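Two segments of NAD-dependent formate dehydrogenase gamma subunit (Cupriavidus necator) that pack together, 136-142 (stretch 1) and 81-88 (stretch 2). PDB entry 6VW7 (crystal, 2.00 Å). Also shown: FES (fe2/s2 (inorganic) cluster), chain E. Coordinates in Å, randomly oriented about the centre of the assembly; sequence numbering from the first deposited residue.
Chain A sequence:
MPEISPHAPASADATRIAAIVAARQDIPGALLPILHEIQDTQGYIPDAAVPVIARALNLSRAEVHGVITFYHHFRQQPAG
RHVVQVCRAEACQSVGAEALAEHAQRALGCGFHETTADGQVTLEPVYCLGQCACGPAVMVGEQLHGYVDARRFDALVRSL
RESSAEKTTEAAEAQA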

ATOM      1  N   PRO A 136     -16.578  -0.848  -1.089  1.00 26.21           N
ATOM      2  CA  PRO A 136     -15.858  -1.714  -2.029  1.00 26.38           C
ATOM      3  C   PRO A 136     -15.210  -0.903  -3.158  1.00 28.56           C
ATOM      4  O   PRO A 136     -15.787   0.085  -3.638  1.00 28.28           O
ATOM      5  CB  PRO A 136     -16.954  -2.637  -2.579  1.00 26.60           C
ATOM      6  CG  PRO A 136     -18.029  -2.600  -1.550  1.00 28.25           C
ATOM      7  CD  PRO A 136     -18.002  -1.207  -1.002  1.00 26.90           C
ATOM      8  N   ALA A 137     -13.995  -1.292  -3.531  1.00 28.61           N
ATOM      9  CA  ALA A 137     -13.181  -0.514  -4.445  1.00 26.15           C
ATOM     10  C   ALA A 137     -13.168  -1.165  -5.822  1.00 27.26           C
ATOM     11  O   ALA A 137     -13.195  -2.395  -5.943  1.00 27.34           O
ATOM     12  CB  ALA A 137     -11.757  -0.372  -3.906  1.00 25.13           C
ATOM     13  N   VAL A 138     -13.147  -0.324  -6.856  1.00 27.89           N
ATOM     14  CA  VAL A 138     -13.067  -0.750  -8.249  1.00 29.46           C
ATOM     15  C   VAL A 138     -12.097   0.177  -8.967  1.00 28.23           C
ATOM     16  O   VAL A 138     -12.075   1.384  -8.707  1.00 29.39           O
ATOM     17  CB  VAL A 138     -14.454  -0.738  -8.932  1.00 31.28           C
ATOM     18  CG1 VAL A 138     -14.328  -0.960 -10.441  1.00 32.31           C
ATOM     19  CG2 VAL A 138     -15.358  -1.811  -8.323  1.00 31.25           C
ATOM     20  N   MET A 139     -11.284  -0.387  -9.855  1.00 28.20           N
ATOM     21  CA  MET A 139     -10.422   0.392 -10.733  1.00 30.31           C
ATOM     22  C   MET A 139     -10.751   0.073 -12.186  1.00 31.94           C
ATOM     23  O   MET A 139     -10.852  -1.100 -12.558  1.00 34.46           O
ATOM     24  CB  MET A 139      -8.939   0.100 -10.464  1.00 32.30           C
ATOM     25  CG  MET A 139      -7.972   1.023 -11.263  1.00 34.23           C
ATOM     26  SD  MET A 139      -6.271   0.825 -10.668  1.00 40.38           S
ATOM     27  CE  MET A 139      -5.993   2.386  -9.867  1.00 41.58           C
ATOM     28  N   VAL A 140     -10.909   1.112 -13.002  1.00 32.88           N
ATOM     29  CA  VAL A 140     -11.114   0.961 -14.440  1.00 38.17           C
ATOM     30  C   VAL A 140      -9.973   1.691 -15.131  1.00 41.24           C
ATOM     31  O   VAL A 140      -9.879   2.925 -15.062  1.00 37.31           O
ATOM     32  CB  VAL A 140     -12.473   1.493 -14.903  1.00 41.59           C
ATOM     33  CG1 VAL A 140     -12.670   1.163 -16.375  1.00 42.91           C
ATOM     34  CG2 VAL A 140     -13.590   0.895 -14.058  1.00 41.70           C
ATOM     35  N   GLY A 141      -9.104   0.930 -15.785  1.00 44.93           N
ATOM     36  CA  GLY A 141      -7.871   1.473 -16.298  1.00 47.85           C
ATOM     37  C   GLY A 141      -7.030   1.889 -15.115  1.00 45.70           C
ATOM     38  O   GLY A 141      -6.507   1.045 -14.384  1.00 46.78           O
ATOM     39  N   GLU A 142      -6.915   3.195 -14.899  1.00 43.56           N
ATOM     40  CA  GLU A 142      -6.288   3.723 -13.696  1.00 39.68           C
ATOM     41  C   GLU A 142      -7.226   4.644 -12.927  1.00 36.23           C
ATOM     42  O   GLU A 142      -6.774   5.377 -12.039  1.00 36.57           O
ATOM     43  CB  GLU A 142      -4.964   4.416 -14.058  1.00 43.62           C
ATOM     44  CG  GLU A 142      -3.971   3.416 -14.690  1.00 46.31           C
ATOM     45  CD  GLU A 142      -2.617   4.004 -15.099  1.00 46.77           C
ATOM     46  OE1 GLU A 142      -2.456   5.246 -15.129  1.00 46.50           O
ATOM     47  OE2 GLU A 142      -1.694   3.193 -15.356  1.00 46.89           O
TER
HETATM   48 FE1  FES E 301     -10.074  -3.592  -1.178  1.00 26.86          FE
HETATM   49 FE2  FES E 301      -7.889  -2.738   0.154  1.00 40.07          FE
HETATM   50  S1  FES E 301      -8.966  -1.690  -1.501  1.00 26.45           S
HETATM   51  S2  FES E 301      -9.175  -4.536   0.572  1.00 24.65           S
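Stretch 2 81-88: RHVVQVCR

What forms the apolar centre of the contact? Valines from both strands gather on one face of the sheet. Val 138 CG1 lies 3.7 Å from Val 84 CG1, and Val 138 CG2 lies 4.2 Å from Val 86 CG2, so Val 138 touches both of these neighbours. Val 140 CG2 approaches Val 84 CG2 at 4.0 Å, and Val 140 CG1 reaches His 82 CB at 4.1 Å.

How does the backbone of stretch 2 run beside stretch 1? Residues 82-87 form an extended strand antiparallel to strand 138-140, with 167° between their N-to-C directions and a closest approach of 4.7 Å between axes. Val 86 pairs with Val 138 (CA to CA 4.7 Å), Gln 85 with Met 139 (CA to CA 5.1 Å) and Val 84 with Val 140 (CA to CA 4.6 Å). Gln 85 and Met 139 form the hydrogen-bonded pair: Gln 85 N donates to Met 139 O at 2.8 Å, and Met 139 N to Gln 85 O at 2.9 Å. Their side chains project from the face opposite the valines.

What holds the end near the cluster? Cys 87 N donates to Ala 137 O at 3.1 Å, while water 2 donates to Ala 137 O and Cys 87 O, both at 2.9 Å. Cys 87 SG binds FES FE1 at 2.4 Å, and Ala 137 CB lies 3.9 Å from FES S1.

Where does the pairing give way to a polar edge? At Gly 141, whose positive phi of 66° favours glycine, the direct link is a weak hydrogen bond from Gly 141 N to Val 83 O at 3.4 Å. Water 1 reinforces this edge, donating to Val 83 O at 2.8 Å and Gly 141 O at 3.2 Å while accepting from Gln 85 NE2 at 2.8 Å.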

ATOM      1  N   ARG A  81     -12.140  -3.497 -24.301  1.00 48.73           N
ATOM      2  CA  ARG A  81     -11.797  -2.075 -24.319  1.00 49.18           C
ATOM      3  C   ARG A  81     -11.433  -1.574 -22.923  1.00 44.58           C
ATOM      4  O   ARG A  81     -10.480  -0.801 -22.767  1.00 43.67           O
ATOM      5  CB  ARG A  81     -12.956  -1.257 -24.902  1.00 55.50           C
ATOM      6  CG  ARG A  81     -12.567   0.041 -25.672  1.00 61.60           C
ATOM      7  CD  ARG A  81     -11.587   0.900 -24.877  1.00 65.18           C
ATOM      8  NE  ARG A  81     -11.501   2.305 -25.261  1.00 68.30           N
ATOM      9  CZ  ARG A  81     -10.720   3.187 -24.638  1.00 67.61           C
ATOM     10  NH1 ARG A  81      -9.960   2.801 -23.614  1.00 65.73           N
ATOM     11  NH2 ARG A  81     -10.693   4.452 -25.036  1.00 67.54           N
ATOM     12  N   HIS A  82     -12.169  -2.004 -21.895  1.00 43.15           N
ATOM     13  CA  HIS A  82     -11.936  -1.561 -20.524  1.00 39.70           C
ATOM     14  C   HIS A  82     -11.721  -2.765 -19.614  1.00 40.26           C
ATOM     15  O   HIS A  82     -12.494  -3.728 -19.659  1.00 39.59           O
ATOM     16  CB  HIS A  82     -13.116  -0.736 -20.013  1.00 40.58           C
ATOM     17  CG  HIS A  82     -13.431   0.448 -20.866  1.00 45.11           C
ATOM     18  ND1 HIS A  82     -12.671   1.596 -20.849  1.00 44.99           N
ATOM     19  CD2 HIS A  82     -14.423   0.662 -21.762  1.00 47.27           C
ATOM     20  CE1 HIS A  82     -13.175   2.466 -21.706  1.00 46.19           C
ATOM     21  NE2 HIS A  82     -14.238   1.924 -22.274  1.00 47.90           N
ATOM     22  N   VAL A  83     -10.674  -2.709 -18.795  1.00 39.13           N
ATOM     23  CA  VAL A  83     -10.430  -3.701 -17.754  1.00 38.00           C
ATOM     24  C   VAL A  83     -10.982  -3.129 -16.456  1.00 35.59           C
ATOM     25  O   VAL A  83     -10.464  -2.135 -15.930  1.00 36.34           O
ATOM     26  CB  VAL A  83      -8.942  -4.048 -17.612  1.00 38.82           C
ATOM     27  CG1 VAL A  83      -8.753  -5.039 -16.474  1.00 38.49           C
ATOM     28  CG2 VAL A  83      -8.398  -4.620 -18.901  1.00 39.07           C
ATOM     29  N   VAL A  84     -12.035  -3.749 -15.950  1.00 31.43           N
ATOM     30  CA  VAL A  84     -12.662  -3.355 -14.695  1.00 30.58           C
ATOM     31  C   VAL A  84     -12.168  -4.322 -13.625  1.00 30.98           C
ATOM     32  O   VAL A  84     -12.460  -5.518 -13.699  1.00 31.13           O
ATOM     33  CB  VAL A  84     -14.193  -3.390 -14.799  1.00 31.93           C
ATOM     34  CG1 VAL A  84     -14.823  -3.011 -13.466  1.00 33.48           C
ATOM     35  CG2 VAL A  84     -14.668  -2.468 -15.900  1.00 35.06           C
ATOM     36  N   GLN A  85     -11.387  -3.820 -12.659  1.00 29.53           N
ATOM     37  CA  GLN A  85     -10.873  -4.615 -11.542  1.00 30.94           C
ATOM     38  C   GLN A  85     -11.745  -4.387 -10.316  1.00 32.35           C
ATOM     39  O   GLN A  85     -11.922  -3.241  -9.889  1.00 34.18           O
ATOM     40  CB  GLN A  85      -9.422  -4.257 -11.209  1.00 29.52           C
ATOM     41  CG  GLN A  85      -8.459  -4.416 -12.372  1.00 31.45           C
ATOM     42  CD  GLN A  85      -7.071  -3.916 -12.028  1.00 32.25           C
ATOM     43  OE1 GLN A  85      -6.370  -4.532 -11.243  1.00 33.32           O
ATOM     44  NE2 GLN A  85      -6.668  -2.804 -12.624  1.00 33.22           N
ATOM     45  N   VAL A  86     -12.272  -5.471  -9.753  1.00 31.56           N
ATOM     46  CA  VAL A  86     -13.089  -5.443  -8.543  1.00 30.09           C
ATOM     47  C   VAL A  86     -12.265  -6.030  -7.399  1.00 30.09           C
ATOM     48  O   VAL A  86     -11.806  -7.178  -7.475  1.00 30.47           O
ATOM     49  CB  VAL A  86     -14.399  -6.225  -8.737  1.00 31.67           C
ATOM     50  CG1 VAL A  86     -15.245  -6.216  -7.451  1.00 29.32           C
ATOM     51  CG2 VAL A  86     -15.173  -5.675  -9.941  1.00 33.08           C
ATOM     52  N   CYS A  87     -12.083  -5.253  -6.335  1.00 28.64           N
ATOM     53  CA  CYS A  87     -11.298  -5.740  -5.210  1.00 29.97           C
ATOM     54  C   CYS A  87     -12.038  -6.850  -4.476  1.00 27.45           C
ATOM     55  O   CYS A  87     -13.234  -6.735  -4.198  1.00 27.79           O
ATOM     56  CB  CYS A  87     -10.960  -4.615  -4.238  1.00 27.57           C
ATOM     57  SG  CYS A  87      -9.946  -5.268  -2.878  1.00 25.12           S
ATOM     58  N   ARG A  88     -11.317  -7.936  -4.189  1.00 26.33           N
ATOM     59  CA  ARG A  88     -11.856  -9.113  -3.527  1.00 30.42           C
ATOM     60  C   ARG A  88     -11.260  -9.346  -2.147  1.00 25.51           C
ATOM     61  O   ARG A  88     -11.566 -10.365  -1.519  1.00 27.50           O
ATOM     62  CB  ARG A  88     -11.628 -10.353  -4.396  1.00 37.72           C
ATOM     63  CG  ARG A  88     -12.457 -10.434  -5.681  1.00 44.80           C
ATOM     64  CD  ARG A  88     -12.405 -11.881  -6.171  1.00 51.35           C
ATOM     65  NE  ARG A  88     -12.769 -12.804  -5.093  1.00 56.78           N
ATOM     66  CZ  ARG A  88     -12.172 -13.978  -4.869  1.00 58.36           C
ATOM     67  NH1 ARG A  88     -11.181 -14.397  -5.654  1.00 59.35           N
ATOM     68  NH2 ARG A  88     -12.570 -14.740  -3.854  1.00 57.85           N
TER
HETATM   69  O   HOH W   1      -7.955  -1.725 -14.869  1.00 34.97           O
HETATM   70  O   HOH W   2     -14.630  -4.167  -4.213  1.00 27.45           O